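Local coordinates for protein archease (Thermotoga maritima, PDB 1J5U), which probably activates the tRNA-splicing ligase RtcB by promoting its guanylylation, and binds calcium, at residues A85-K90 / T99-R104. Residues are numbered along the deposited sequence; the frame is centred on the assembly and turned at random.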
loop_
_atom_site.group_PDB
_atom_site.type_symbol
_atom_site.label_atom_id
_atom_site.label_comp_id
_atom_site.label_asym_id
_atom_site.label_seq_id
_atom_site.Cartn_x
_atom_site.Cartn_y
_atom_site.Cartn_z
ATOM N N ALA A 85 -6.864 -4.576 -8.081
ATOM C CA ALA A 85 -6.680 -3.937 -6.784
ATOM C C ALA A 85 -6.857 -4.889 -5.595
ATOM O O ALA A 85 -7.746 -5.744 -5.598
ATOM C CB ALA A 85 -7.645 -2.755 -6.655
ATOM N N PRO A 86 -5.988 -4.766 -4.578
ATOM C CA PRO A 86 -6.101 -5.632 -3.396
ATOM C C PRO A 86 -7.455 -5.358 -2.732
ATOM O O PRO A 86 -7.854 -4.209 -2.556
ATOM C CB PRO A 86 -4.904 -5.206 -2.536
ATOM C CG PRO A 86 -4.733 -3.718 -2.908
ATOM C CD PRO A 86 -4.875 -3.801 -4.431
ATOM N N TRP A 87 -8.167 -6.411 -2.358
ATOM C CA TRP A 87 -9.488 -6.245 -1.765
ATOM C C TRP A 87 -9.656 -6.912 -0.399
ATOM O O TRP A 87 -10.102 -6.278 0.578
ATOM C CB TRP A 87 -10.542 -6.770 -2.763
ATOM C CG TRP A 87 -11.950 -6.804 -2.237
ATOM C CD1 TRP A 87 -12.681 -5.752 -1.749
ATOM C CD2 TRP A 87 -12.798 -7.950 -2.159
ATOM N NE1 TRP A 87 -13.931 -6.178 -1.373
ATOM C CE2 TRP A 87 -14.030 -7.524 -1.613
ATOM C CE3 TRP A 87 -12.637 -9.300 -2.501
ATOM C CZ2 TRP A 87 -15.101 -8.401 -1.399
ATOM C CZ3 TRP A 87 -13.704 -10.178 -2.290
ATOM C CH2 TRP A 87 -14.922 -9.720 -1.743
ATOM N N ARG A 88 -9.310 -8.194 -0.327
ATOM C CA ARG A 88 -9.424 -8.921 0.927
ATOM C C ARG A 88 -8.114 -9.618 1.261
ATOM O O ARG A 88 -7.330 -9.944 0.373
ATOM C CB ARG A 88 -10.565 -9.942 0.848
ATOM C CG ARG A 88 -11.952 -9.288 0.897
ATOM C CD ARG A 88 -12.281 -8.807 2.315
ATOM N NE ARG A 88 -13.506 -8.008 2.390
ATOM C CZ ARG A 88 -13.567 -6.696 2.163
ATOM N NH1 ARG A 88 -12.471 -6.016 1.840
ATOM N NH2 ARG A 88 -14.726 -6.058 2.267
ATOM N N ILE A 89 -7.885 -9.821 2.549
ATOM C CA ILE A 89 -6.673 -10.468 3.015
ATOM C C ILE A 89 -7.052 -11.537 4.020
ATOM O O ILE A 89 -7.797 -11.283 4.981
ATOM C CB ILE A 89 -5.719 -9.458 3.679
ATOM C CG1 ILE A 89 -5.457 -8.290 2.713
ATOM C CG2 ILE A 89 -4.407 -10.174 4.058
ATOM C CD1 ILE A 89 -4.771 -7.088 3.351
ATOM N N LYS A 90 -6.530 -12.736 3.790
ATOM C CA LYS A 90 -6.824 -13.882 4.644
ATOM C C LYS A 90 -5.543 -14.622 5.008
ATOM O O LYS A 90 -4.798 -15.046 4.132
ATOM C CB LYS A 90 -7.792 -14.809 3.895
ATOM C CG LYS A 90 -8.105 -16.143 4.575
ATOM C CD LYS A 90 -9.053 -16.964 3.686
ATOM C CE LYS A 90 -9.055 -18.426 4.088
ATOM N NZ LYS A 90 -9.174 -18.553 5.575
ATOM N N THR A 99 -6.972 -11.454 -2.013
ATOM C CA THR A 99 -7.921 -11.526 -3.111
ATOM C C THR A 99 -7.963 -10.128 -3.735
ATOM O O THR A 99 -8.188 -9.134 -3.031
ATOM C CB THR A 99 -9.342 -11.874 -2.625
ATOM O OG1 THR A 99 -9.318 -13.083 -1.844
ATOM C CG2 THR A 99 -10.280 -12.080 -3.835
ATOM N N PHE A 100 -7.702 -10.056 -5.037
ATOM C CA PHE A 100 -7.761 -8.806 -5.773
ATOM C C PHE A 100 -9.086 -8.766 -6.534
ATOM O O PHE A 100 -9.684 -9.814 -6.803
ATOM C CB PHE A 100 -6.627 -8.720 -6.798
ATOM C CG PHE A 100 -5.257 -8.668 -6.198
ATOM C CD1 PHE A 100 -4.632 -9.831 -5.738
ATOM C CD2 PHE A 100 -4.576 -7.463 -6.124
ATOM C CE1 PHE A 100 -3.347 -9.794 -5.221
ATOM C CE2 PHE A 100 -3.288 -7.405 -5.603
ATOM C CZ PHE A 100 -2.666 -8.570 -5.152
ATOM N N ARG A 101 -9.564 -7.566 -6.842
ATOM C CA ARG A 101 -10.776 -7.412 -7.642
ATOM C C ARG A 101 -10.419 -6.534 -8.837
ATOM O O ARG A 101 -9.544 -5.658 -8.748
ATOM C CB ARG A 101 -11.930 -6.825 -6.827
ATOM C CG ARG A 101 -12.731 -7.913 -6.099
ATOM C CD ARG A 101 -13.846 -7.342 -5.236
ATOM N NE ARG A 101 -14.873 -6.670 -6.025
ATOM C CZ ARG A 101 -15.952 -6.074 -5.516
ATOM N NH1 ARG A 101 -16.159 -6.063 -4.206
ATOM N NH2 ARG A 101 -16.821 -5.479 -6.321
ATOM N N LYS A 102 -11.058 -6.811 -9.973
ATOM C CA LYS A 102 -10.791 -6.064 -11.184
ATOM C C LYS A 102 -11.219 -4.626 -10.973
ATOM O O LYS A 102 -12.279 -4.360 -10.423
ATOM C CB LYS A 102 -11.559 -6.662 -12.367
ATOM C CG LYS A 102 -11.123 -6.128 -13.697
ATOM C CD LYS A 102 -9.664 -6.497 -13.974
ATOM C CE LYS A 102 -9.151 -5.787 -15.226
ATOM N NZ LYS A 102 -7.745 -6.128 -15.532
ATOM N N ILE A 103 -10.375 -3.705 -11.408
ATOM C CA ILE A 103 -10.659 -2.284 -11.269
ATOM C C ILE A 103 -11.623 -1.833 -12.360
ATOM O O ILE A 103 -11.330 -1.979 -13.544
ATOM C CB ILE A 103 -9.354 -1.484 -11.387
ATOM C CG1 ILE A 103 -8.460 -1.816 -10.192
ATOM C CG2 ILE A 103 -9.645 -0.004 -11.553
ATOM C CD1 ILE A 103 -7.076 -1.186 -10.274
ATOM N N ARG A 104 -12.785 -1.317 -11.967
ATOM C CA ARG A 104 -13.736 -0.833 -12.959
ATOM C C ARG A 104 -13.168 0.498 -13.460
ATOM O O ARG A 104 -12.930 0.678 -14.651
ATOM C CB ARG A 104 -15.113 -0.614 -12.343
ATOM C CG ARG A 104 -16.197 -0.341 -13.389
ATOM C CD ARG A 104 -17.531 -0.037 -12.737
ATOM N NE ARG A 104 -17.967 -1.116 -11.858
ATOM C CZ ARG A 104 -18.904 -0.982 -10.924
ATOM N NH1 ARG A 104 -19.504 0.193 -10.751
ATOM N NH2 ARG A 104 -19.235 -2.017 -10.155
#
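Trp-87 and Arg-88 both point their backbone N-H groups at one carbonyl, Thr-99 O, at 2.8 Å from Trp-87 N and 3.1 Å from Arg-88 N. This doubled acceptor, with a one-residue shift in register, defines a classic beta bulge in the antiparallel hairpin of strands 84-92 and 95-105. Beyond it, Ala-85 and Arg-101 exchange two backbone bonds, the one from Ala-85 N to Arg-101 O nearly straight at 176°. Packing is tight on both faces. On one, buried Phe-100 brings CD2 to 3.4 Å from Pro-86 N, and Trp-76 of helix 66-81 packs on both residues. On the other, Trp-87 CG lies anti to its backbone N (chi1 174°), and the indole stands between two arginines: Arg-101 CD over one face, 3.3 Å from Trp-87 CD2, Arg-88 CG over the opposite one, with Leu-51 and Glu-55 alongside. The exposed Arg-88 guanidinium forms the loose, solvent side, tied by NH1 to Trp-87 O at 2.7 Å from above the carbonyl plane. An alanine at Trp-87 would probably open a gap between Arg-101 CD and Arg-88 CG and cost Arg-101 its cation-pi partner. Arg-101 NE also bonds to Asp-52 O; with CZ 4.7 Å from the centroid of the Trp-87 five-membered ring and Arg-88 NH2 6.6 Å from Arg-101 NH1, the indole face probably helps to stabilise the charge of Arg-101.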